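Local coordinates for pantothenate synthetase (Francisella tularensis subsp. tularensis, PDB 5HG0), which probably condenses (R)-pantoate with beta-alanine in an ATP-dependent reaction through a pantoyl-adenylate intermediate, yielding pantothenate, at residues Met4-Asn9 / Asp90-Pro95; Gln12-Arg17 / Leu139-Pro144; Ala229-Ile234 / Ile241-Tyr246. All coordinates share one frame; numbering follows the deposited sequence.

Contact 1 (Met4-Asn9 / Asp90-Pro95); sequences MIIADN and DVLFNP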
loop_
_atom_site.group_PDB
_atom_site.type_symbol
_atom_site.label_atom_id
_atom_site.label_comp_id
_atom_site.label_asym_id
_atom_site.label_seq_id
_atom_site.Cartn_x
_atom_site.Cartn_y
_atom_site.Cartn_z
HETATM N N MSE B 4 -31.247 -9.304 1.944
HETATM C CA MSE B 4 -29.910 -8.726 2.030
HETATM C C MSE B 4 -29.032 -9.499 3.002
HETATM O O MSE B 4 -29.444 -9.809 4.120
HETATM C CB MSE B 4 -29.963 -7.254 2.452
HETATM C CG MSE B 4 -28.580 -6.653 2.704
HETATM SE SE MSE B 4 -28.565 -4.723 2.978
HETATM C CE MSE B 4 -29.366 -4.658 4.756
ATOM N N ILE B 5 -27.816 -9.804 2.567
ATOM C CA ILE B 5 -26.852 -10.519 3.392
ATOM C C ILE B 5 -26.020 -9.506 4.168
ATOM O O ILE B 5 -25.443 -8.581 3.583
ATOM C CB ILE B 5 -25.957 -11.424 2.531
ATOM C CG1 ILE B 5 -26.807 -12.420 1.739
ATOM C CG2 ILE B 5 -24.975 -12.161 3.410
ATOM C CD1 ILE B 5 -26.005 -13.289 0.791
ATOM N N ILE B 6 -25.957 -9.679 5.485
ATOM C CA ILE B 6 -25.167 -8.826 6.366
ATOM C C ILE B 6 -23.977 -9.639 6.857
ATOM O O ILE B 6 -24.150 -10.686 7.494
ATOM C CB ILE B 6 -26.002 -8.299 7.544
ATOM C CG1 ILE B 6 -27.208 -7.508 7.031
ATOM C CG2 ILE B 6 -25.150 -7.438 8.455
ATOM C CD1 ILE B 6 -28.098 -6.960 8.124
ATOM N N ALA B 7 -22.771 -9.162 6.561
ATOM C CA ALA B 7 -21.530 -9.834 6.944
ATOM C C ALA B 7 -20.869 -9.020 8.051
ATOM O O ALA B 7 -20.269 -7.970 7.793
ATOM C CB ALA B 7 -20.607 -9.998 5.741
ATOM N N ASP B 8 -20.980 -9.512 9.287
ATOM C CA ASP B 8 -20.435 -8.792 10.432
ATOM C C ASP B 8 -18.919 -8.878 10.509
ATOM O O ASP B 8 -18.296 -8.022 11.142
ATOM C CB ASP B 8 -21.038 -9.325 11.729
ATOM C CG ASP B 8 -22.487 -8.924 11.908
ATOM O OD1 ASP B 8 -22.737 -7.813 12.424
ATOM O OD2 ASP B 8 -23.377 -9.721 11.540
ATOM N N ASN B 9 -18.314 -9.892 9.899
ATOM C CA ASN B 9 -16.873 -10.060 9.963
ATOM C C ASN B 9 -16.347 -10.453 8.590
ATOM O O ASN B 9 -17.110 -10.737 7.663
ATOM C CB ASN B 9 -16.476 -11.102 11.018
ATOM C CG ASN B 9 -17.051 -12.476 10.730
ATOM O OD1 ASN B 9 -16.628 -13.153 9.795
ATOM N ND2 ASN B 9 -18.008 -12.903 11.547
ATOM N N ASP B 90 -27.344 -6.011 -2.115
ATOM C CA ASP B 90 -27.108 -7.447 -1.999
ATOM C C ASP B 90 -26.363 -7.786 -0.712
ATOM O O ASP B 90 -26.834 -8.595 0.096
ATOM C CB ASP B 90 -26.340 -7.950 -3.223
ATOM C CG ASP B 90 -27.038 -7.611 -4.527
ATOM O OD1 ASP B 90 -27.920 -8.389 -4.955
ATOM O OD2 ASP B 90 -26.707 -6.563 -5.119
ATOM N N VAL B 91 -25.193 -7.187 -0.506
ATOM C CA VAL B 91 -24.345 -7.499 0.639
ATOM C C VAL B 91 -24.026 -6.215 1.392
ATOM O O VAL B 91 -23.642 -5.210 0.784
ATOM C CB VAL B 91 -23.041 -8.202 0.215
ATOM C CG1 VAL B 91 -22.225 -8.594 1.439
ATOM C CG2 VAL B 91 -23.341 -9.415 -0.653
ATOM N N LEU B 92 -24.189 -6.252 2.711
ATOM C CA LEU B 92 -23.645 -5.235 3.601
ATOM C C LEU B 92 -22.407 -5.804 4.279
ATOM O O LEU B 92 -22.454 -6.901 4.845
ATOM C CB LEU B 92 -24.671 -4.798 4.648
ATOM C CG LEU B 92 -24.132 -3.965 5.818
ATOM C CD1 LEU B 92 -23.427 -2.702 5.333
ATOM C CD2 LEU B 92 -25.253 -3.615 6.792
ATOM N N PHE B 93 -21.301 -5.068 4.206
ATOM C CA PHE B 93 -20.049 -5.457 4.844
ATOM C C PHE B 93 -19.783 -4.481 5.984
ATOM O O PHE B 93 -19.424 -3.322 5.750
ATOM C CB PHE B 93 -18.902 -5.477 3.838
ATOM C CG PHE B 93 -17.596 -5.936 4.419
ATOM C CD1 PHE B 93 -17.561 -6.969 5.345
ATOM C CD2 PHE B 93 -16.404 -5.341 4.034
ATOM C CE1 PHE B 93 -16.360 -7.400 5.880
ATOM C CE2 PHE B 93 -15.196 -5.763 4.566
ATOM C CZ PHE B 93 -15.173 -6.793 5.489
ATOM N N ASN B 94 -19.968 -4.953 7.214
ATOM C CA ASN B 94 -19.895 -4.120 8.412
ATOM C C ASN B 94 -18.856 -4.705 9.364
ATOM O O ASN B 94 -19.197 -5.302 10.393
ATOM C CB ASN B 94 -21.279 -4.018 9.063
ATOM C CG ASN B 94 -21.276 -3.191 10.330
ATOM O OD1 ASN B 94 -21.893 -3.571 11.326
ATOM N ND2 ASN B 94 -20.571 -2.065 10.309
ATOM N N PRO B 95 -17.572 -4.549 9.048
ATOM C CA PRO B 95 -16.518 -5.172 9.849
ATOM C C PRO B 95 -16.141 -4.342 11.073
ATOM O O PRO B 95 -16.478 -3.164 11.194
ATOM C CB PRO B 95 -15.343 -5.239 8.866
ATOM C CG PRO B 95 -15.529 -4.031 8.012
ATOM C CD PRO B 95 -17.025 -3.810 7.896
#
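Leu-92, with CG anti to the backbone N (chi1 167°), and Ile-6 project from the same face of the sheet and run alongside each other in the same sense, CD2 of Leu-92 being 4.2 Å from Ile-6 CG2. Next to them the extended first half of the Met-4 side chain, a selenomethionine, passes Asp-90 O and bends at its last torsion (chi3 72°), bringing SE to 4.2 Å from Leu-92 CB. Ile-81 and Leu-84 of helix 77-86 pack on Met-4, and Leu-84 also on Leu-92. The opposite face carries Ile-5, Val-91, Ala-7 and Phe-93; Ala-7 CB is 4.3 Å from Phe-93 CD1, and the edge of the Phe-93 ring reaches Asn-9 O, while Ile-16 and Phe-13 of helix 10-18 pack on this side.

The strands run parallel, their axes 16° apart, and four backbone bonds of 2.8 to 3.1 Å tie them: Ile-5 N to Asp-90 O, Leu-92 N to Ile-5 O, Ala-7 N to Leu-92 O and Asn-94 N to Ala-7 O. Strand 5-7 is the outermost strand, within this chain, of the parallel sheet of a Rossmann-like nucleotide-binding domain. Asp-90 OD2 and Asn-94 ND2 bond instead to Val-53 N and Ile-57 O. The chemistry implies a division of labour: main-chain bonds set the register, apolar side chains line both faces, and polar side chains tie 90-95 to the next strand inward.

Contact 2 (Gln12-Arg17 / Leu139-Pro144); sequences QFHSIR and LQITKP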
loop_
_atom_site.group_PDB
_atom_site.type_symbol
_atom_site.label_atom_id
_atom_site.label_comp_id
_atom_site.label_asym_id
_atom_site.label_seq_id
_atom_site.Cartn_x
_atom_site.Cartn_y
_atom_site.Cartn_z
ATOM N N GLN B 12 -17.103 -14.321 7.178
ATOM C CA GLN B 12 -18.347 -14.548 6.449
ATOM C C GLN B 12 -18.326 -13.863 5.088
ATOM O O GLN B 12 -18.837 -14.414 4.105
ATOM C CB GLN B 12 -19.544 -14.074 7.276
ATOM C CG GLN B 12 -20.840 -13.970 6.478
ATOM C CD GLN B 12 -22.038 -14.559 7.194
ATOM O OE1 GLN B 12 -22.067 -15.751 7.501
ATOM N NE2 GLN B 12 -23.039 -13.725 7.458
ATOM N N PHE B 13 -17.737 -12.666 5.002
ATOM C CA PHE B 13 -17.687 -11.969 3.719
ATOM C C PHE B 13 -16.858 -12.741 2.702
ATOM O O PHE B 13 -17.234 -12.828 1.526
ATOM C CB PHE B 13 -17.127 -10.558 3.886
ATOM C CG PHE B 13 -17.076 -9.781 2.600
ATOM C CD1 PHE B 13 -15.966 -9.847 1.773
ATOM C CD2 PHE B 13 -18.148 -8.995 2.211
ATOM C CE1 PHE B 13 -15.924 -9.143 0.586
ATOM C CE2 PHE B 13 -18.112 -8.283 1.026
ATOM C CZ PHE B 13 -17.000 -8.358 0.212
ATOM N N HIS B 14 -15.716 -13.288 3.129
ATOM C CA HIS B 14 -14.922 -14.129 2.240
ATOM C C HIS B 14 -15.757 -15.271 1.680
ATOM O O HIS B 14 -15.642 -15.617 0.499
ATOM C CB HIS B 14 -13.700 -14.674 2.979
ATOM C CG HIS B 14 -12.587 -13.685 3.130
ATOM N ND1 HIS B 14 -12.257 -12.776 2.146
ATOM C CD2 HIS B 14 -11.720 -13.467 4.147
ATOM C CE1 HIS B 14 -11.238 -12.040 2.552
ATOM N NE2 HIS B 14 -10.891 -12.440 3.762
ATOM N N SER B 15 -16.622 -15.855 2.512
ATOM C CA SER B 15 -17.504 -16.918 2.045
ATOM C C SER B 15 -18.495 -16.397 1.010
ATOM O O SER B 15 -18.707 -17.026 -0.032
ATOM C CB SER B 15 -18.236 -17.545 3.231
ATOM O OG SER B 15 -17.324 -17.942 4.243
ATOM N N ILE B 16 -19.112 -15.243 1.281
ATOM C CA ILE B 16 -20.053 -14.657 0.326
ATOM C C ILE B 16 -19.327 -14.256 -0.950
ATOM O O ILE B 16 -19.784 -14.543 -2.063
ATOM C CB ILE B 16 -20.778 -13.451 0.954
ATOM C CG1 ILE B 16 -21.369 -13.819 2.312
ATOM C CG2 ILE B 16 -21.875 -12.937 0.025
ATOM C CD1 ILE B 16 -21.492 -12.634 3.240
ATOM N N ARG B 17 -18.183 -13.584 -0.806
ATOM C CA ARG B 17 -17.461 -13.081 -1.971
ATOM C C ARG B 17 -16.949 -14.221 -2.843
ATOM O O ARG B 17 -16.972 -14.127 -4.076
ATOM C CB ARG B 17 -16.307 -12.183 -1.522
ATOM C CG ARG B 17 -15.477 -11.625 -2.663
ATOM C CD ARG B 17 -16.329 -10.801 -3.611
ATOM N NE ARG B 17 -15.578 -10.376 -4.789
ATOM C CZ ARG B 17 -15.421 -11.117 -5.880
ATOM N NH1 ARG B 17 -14.724 -10.651 -6.908
ATOM N NH2 ARG B 17 -15.961 -12.326 -5.948
ATOM N N LEU B 139 -10.653 -2.716 -0.930
ATOM C CA LEU B 139 -10.595 -3.172 -2.317
ATOM C C LEU B 139 -9.971 -4.559 -2.414
ATOM O O LEU B 139 -10.387 -5.376 -3.243
ATOM C CB LEU B 139 -9.819 -2.171 -3.174
ATOM C CG LEU B 139 -10.482 -0.811 -3.405
ATOM C CD1 LEU B 139 -9.552 0.118 -4.166
ATOM C CD2 LEU B 139 -11.806 -0.981 -4.137
ATOM N N GLN B 140 -8.970 -4.842 -1.577
ATOM C CA GLN B 140 -8.387 -6.178 -1.552
ATOM C C GLN B 140 -9.373 -7.207 -1.016
ATOM O O GLN B 140 -9.263 -8.397 -1.334
ATOM C CB GLN B 140 -7.110 -6.179 -0.710
ATOM C CG GLN B 140 -5.958 -5.383 -1.308
ATOM C CD GLN B 140 -5.385 -6.027 -2.554
ATOM O OE1 GLN B 140 -5.592 -5.547 -3.668
ATOM N NE2 GLN B 140 -4.658 -7.124 -2.371
ATOM N N ILE B 141 -10.337 -6.772 -0.206
ATOM C CA ILE B 141 -11.342 -7.687 0.328
ATOM C C ILE B 141 -12.476 -7.882 -0.670
ATOM O O ILE B 141 -12.777 -9.009 -1.083
ATOM C CB ILE B 141 -11.875 -7.173 1.680
ATOM C CG1 ILE B 141 -10.755 -7.111 2.718
ATOM C CG2 ILE B 141 -12.998 -8.060 2.178
ATOM C CD1 ILE B 141 -11.086 -6.240 3.919
ATOM N N THR B 142 -13.125 -6.784 -1.070
ATOM C CA THR B 142 -14.313 -6.889 -1.912
ATOM C C THR B 142 -13.971 -7.284 -3.343
ATOM O O THR B 142 -14.765 -7.974 -3.993
ATOM C CB THR B 142 -15.086 -5.571 -1.899
ATOM O OG1 THR B 142 -14.246 -4.515 -2.378
ATOM C CG2 THR B 142 -15.539 -5.240 -0.487
ATOM N N LYS B 143 -12.806 -6.872 -3.840
ATOM C CA LYS B 143 -12.383 -7.134 -5.213
ATOM C C LYS B 143 -13.493 -6.824 -6.225
ATOM O O LYS B 143 -13.958 -7.723 -6.933
ATOM C CB LYS B 143 -11.901 -8.569 -5.365
ATOM C CG LYS B 143 -10.582 -8.855 -4.670
ATOM C CD LYS B 143 -10.271 -10.340 -4.659
ATOM C CE LYS B 143 -11.270 -11.098 -3.799
ATOM N NZ LYS B 143 -11.008 -12.563 -3.801
ATOM N N PRO B 144 -13.929 -5.573 -6.314
ATOM C CA PRO B 144 -15.083 -5.248 -7.153
ATOM C C PRO B 144 -14.687 -4.900 -8.581
ATOM O O PRO B 144 -13.532 -4.602 -8.886
ATOM C CB PRO B 144 -15.674 -4.022 -6.448
ATOM C CG PRO B 144 -14.459 -3.309 -5.931
ATOM C CD PRO B 144 -13.421 -4.381 -5.610
#
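Arg-17 reaches from helix 10-18 to the C-terminal end of helix 127-142, and its side chain can be followed outward from CB. CB sets out toward the other segment with CG anti to the backbone N (chi1 179°); CG then lies 4.0 Å from Thr-142 O. The chain bends at chi2 (59°), which brings CD to 3.3 Å from that oxygen of Thr-142. NE donates to Thr-142 O at 2.7 Å, and NH1 donates to Lys-143 O at 3.0 Å with an N-H...O angle of 165°. Both acceptors lie at the guanidinium edge, near its plane, so two adjacent N-H groups grip successive carbonyls and fix the rotation of the group.

Beside it, Phe-13 puts CD1 3.5 Å from Ile-141 CG2 and CZ 3.5 Å from Thr-142 CG2, its ring crossing both side chains at a slant. Phe-13 also meets Phe-93 of the parallel sheet, while Ile-141 packs on Phe-168 of the second subunit, placing this junction between the sheet and the dimer partner.

Thr-142 O belongs to the last helical residue and Lys-143 O to the one after it, where phi turns positive. The chemistry implies that the arginine holds this helix end through two main-chain oxygens and may offset its partial negative charge.

Contact 3 (Ala229-Ile234 / Ile241-Tyr246); sequences AKLQYI and IFLAFY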
loop_
_atom_site.group_PDB
_atom_site.type_symbol
_atom_site.label_atom_id
_atom_site.label_comp_id
_atom_site.label_asym_id
_atom_site.label_seq_id
_atom_site.Cartn_x
_atom_site.Cartn_y
_atom_site.Cartn_z
ATOM N N ALA B 229 -19.718 31.631 11.221
ATOM C CA ALA B 229 -18.806 30.531 10.966
ATOM C C ALA B 229 -17.366 31.032 10.924
ATOM O O ALA B 229 -17.097 32.225 10.771
ATOM C CB ALA B 229 -19.157 29.829 9.655
ATOM N N LYS B 230 -16.432 30.097 11.065
ATOM C CA LYS B 230 -15.004 30.394 11.016
ATOM C C LYS B 230 -14.414 29.678 9.810
ATOM O O LYS B 230 -14.255 28.453 9.826
ATOM C CB LYS B 230 -14.309 29.972 12.311
ATOM C CG LYS B 230 -14.935 30.575 13.557
ATOM C CD LYS B 230 -13.978 30.567 14.732
ATOM C CE LYS B 230 -14.552 31.351 15.901
ATOM N NZ LYS B 230 -13.552 31.558 16.985
ATOM N N LEU B 231 -14.100 30.440 8.765
ATOM C CA LEU B 231 -13.536 29.856 7.557
ATOM C C LEU B 231 -12.132 29.329 7.832
ATOM O O LEU B 231 -11.281 30.047 8.368
ATOM C CB LEU B 231 -13.503 30.890 6.432
ATOM C CG LEU B 231 -13.046 30.377 5.065
ATOM C CD1 LEU B 231 -13.997 29.301 4.562
ATOM C CD2 LEU B 231 -12.956 31.515 4.068
ATOM N N GLN B 232 -11.894 28.068 7.476
ATOM C CA GLN B 232 -10.578 27.467 7.654
ATOM C C GLN B 232 -9.673 27.744 6.458
ATOM O O GLN B 232 -8.540 28.206 6.627
ATOM C CB GLN B 232 -10.712 25.960 7.890
ATOM C CG GLN B 232 -9.840 25.443 9.019
ATOM C CD GLN B 232 -9.862 23.932 9.130
ATOM O OE1 GLN B 232 -10.251 23.236 8.194
ATOM N NE2 GLN B 232 -9.442 23.418 10.279
ATOM N N TYR B 233 -10.158 27.471 5.249
ATOM C CA TYR B 233 -9.440 27.838 4.039
ATOM C C TYR B 233 -10.441 28.050 2.913
ATOM O O TYR B 233 -11.564 27.543 2.949
ATOM C CB TYR B 233 -8.395 26.780 3.641
ATOM C CG TYR B 233 -8.950 25.417 3.269
ATOM C CD1 TYR B 233 -9.522 25.189 2.020
ATOM C CD2 TYR B 233 -8.869 24.348 4.153
ATOM C CE1 TYR B 233 -10.021 23.947 1.675
ATOM C CE2 TYR B 233 -9.360 23.100 3.813
ATOM C CZ TYR B 233 -9.935 22.906 2.573
ATOM O OH TYR B 233 -10.427 21.667 2.234
ATOM N N ILE B 234 -10.017 28.820 1.916
ATOM C CA ILE B 234 -10.726 28.925 0.643
ATOM C C ILE B 234 -9.690 29.239 -0.427
ATOM O O ILE B 234 -8.794 30.062 -0.215
ATOM C CB ILE B 234 -11.857 29.974 0.682
ATOM C CG1 ILE B 234 -12.739 29.857 -0.564
ATOM C CG2 ILE B 234 -11.306 31.390 0.822
ATOM C CD1 ILE B 234 -14.001 30.686 -0.500
ATOM N N ILE B 241 -13.402 25.813 -6.896
ATOM C CA ILE B 241 -13.174 26.444 -5.602
ATOM C C ILE B 241 -13.266 25.382 -4.519
ATOM O O ILE B 241 -14.217 24.594 -4.490
ATOM C CB ILE B 241 -14.186 27.574 -5.347
ATOM C CG1 ILE B 241 -13.934 28.736 -6.304
ATOM C CG2 ILE B 241 -14.118 28.037 -3.900
ATOM C CD1 ILE B 241 -15.115 29.050 -7.181
ATOM N N PHE B 242 -12.273 25.355 -3.633
ATOM C CA PHE B 242 -12.270 24.486 -2.466
ATOM C C PHE B 242 -12.345 25.342 -1.209
ATOM O O PHE B 242 -11.750 26.423 -1.149
ATOM C CB PHE B 242 -11.009 23.616 -2.419
ATOM C CG PHE B 242 -10.897 22.632 -3.551
ATOM C CD1 PHE B 242 -10.555 23.054 -4.828
ATOM C CD2 PHE B 242 -11.110 21.282 -3.332
ATOM C CE1 PHE B 242 -10.446 22.151 -5.868
ATOM C CE2 PHE B 242 -11.000 20.375 -4.364
ATOM C CZ PHE B 242 -10.666 20.809 -5.635
ATOM N N LEU B 243 -13.075 24.861 -0.205
ATOM C CA LEU B 243 -13.179 25.603 1.044
ATOM C C LEU B 243 -13.636 24.675 2.158
ATOM O O LEU B 243 -14.234 23.622 1.916
ATOM C CB LEU B 243 -14.134 26.798 0.921
ATOM C CG LEU B 243 -15.641 26.532 0.876
ATOM C CD1 LEU B 243 -16.407 27.787 1.253
ATOM C CD2 LEU B 243 -16.071 26.049 -0.500
ATOM N N ALA B 244 -13.339 25.089 3.388
ATOM C CA ALA B 244 -13.766 24.387 4.589
ATOM C C ALA B 244 -13.950 25.415 5.695
ATOM O O ALA B 244 -13.206 26.395 5.766
ATOM C CB ALA B 244 -12.756 23.314 5.013
ATOM N N PHE B 245 -14.947 25.187 6.549
ATOM C CA PHE B 245 -15.264 26.135 7.606
ATOM C C PHE B 245 -15.847 25.389 8.797
ATOM O O PHE B 245 -16.241 24.225 8.699
ATOM C CB PHE B 245 -16.230 27.219 7.114
ATOM C CG PHE B 245 -17.524 26.679 6.574
ATOM C CD1 PHE B 245 -17.645 26.354 5.233
ATOM C CD2 PHE B 245 -18.617 26.495 7.405
ATOM C CE1 PHE B 245 -18.831 25.854 4.731
ATOM C CE2 PHE B 245 -19.805 25.995 6.908
ATOM C CZ PHE B 245 -19.913 25.674 5.570
ATOM N N TYR B 246 -15.902 26.083 9.930
ATOM C CA TYR B 246 -16.449 25.543 11.167
ATOM C C TYR B 246 -17.717 26.299 11.539
ATOM O O TYR B 246 -17.730 27.534 11.533
ATOM C CB TYR B 246 -15.435 25.643 12.308
ATOM C CG TYR B 246 -14.468 24.486 12.403
ATOM C CD1 TYR B 246 -13.288 24.479 11.673
ATOM C CD2 TYR B 246 -14.731 23.407 13.236
ATOM C CE1 TYR B 246 -12.400 23.426 11.762
ATOM C CE2 TYR B 246 -13.850 22.351 13.334
ATOM C CZ TYR B 246 -12.687 22.364 12.593
ATOM O OH TYR B 246 -11.806 21.309 12.687
#
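Tyr-233 lays one face of its ring over Ala-244 CB, which sits 4.0 Å from the ring centroid and 28° off the normal, a CH-pi contact at the classic beta bulge of an antiparallel hairpin. CG of Tyr-233 stands between the backbone N and the carbonyl carbon (chi1 64°), which turns the ring back across the partner strand, so that CE1 also comes 4.2 Å from Phe-242 CB. Its OH is hydrogen-bonded to Glu-120 OE1. On the same side Gln-232 meets Tyr-246 obliquely: amide and ring planes stand 81° apart, and NE2 approaches the ring edge, while OE1 is hydrogen-bonded to Ser-123 and Arg-251.

The other face is aliphatic and aromatic. Leu-231 and Phe-245 cross at about a right angle, with CD1 of Leu-231 4.0 Å from CB of Phe-245, whereas Ile-234 and Leu-243 run side by side, Ile-234 CG1 lying 3.7 Å from Leu-243 CB. Helices 217-226 and 196-211 cover this face.

Before the bulge, Lys-230 and Tyr-246 form a hydrogen-bonded pair; after it, Ile-234 faces Leu-243. The one-residue shift is absorbed at a single carbonyl, because Ala-244 O accepts from Gln-232 N at 2.7 Å and from Tyr-233 N at 3.3 Å.

Contacts 1 and 2 are neighbours, their centres 10 Å apart: strand 5-7 of contact 1 is followed directly by helix 10-18 of contact 2, and Ile-16 CD1 packs on Ala-7 CB. Contact 3 stands on the other side of the chain's centre, its nearest atoms about 25 Å from contact 1 and 20 Å from contact 2, in a separate antiparallel sheet. Contact 1 buries Val-91, Leu-92 and Phe-93 but exposes Ile-5; contact 2 buries Phe-13, Ile-141 and Thr-142 beside exposed Lys-143; contact 3 buries most of 241-246, with Lys-230 and Gln-232 exposed. Main-chain bonds join the strands of contacts 1 and 3, an arginine the helices of contact 2, which alone touches the second subunit.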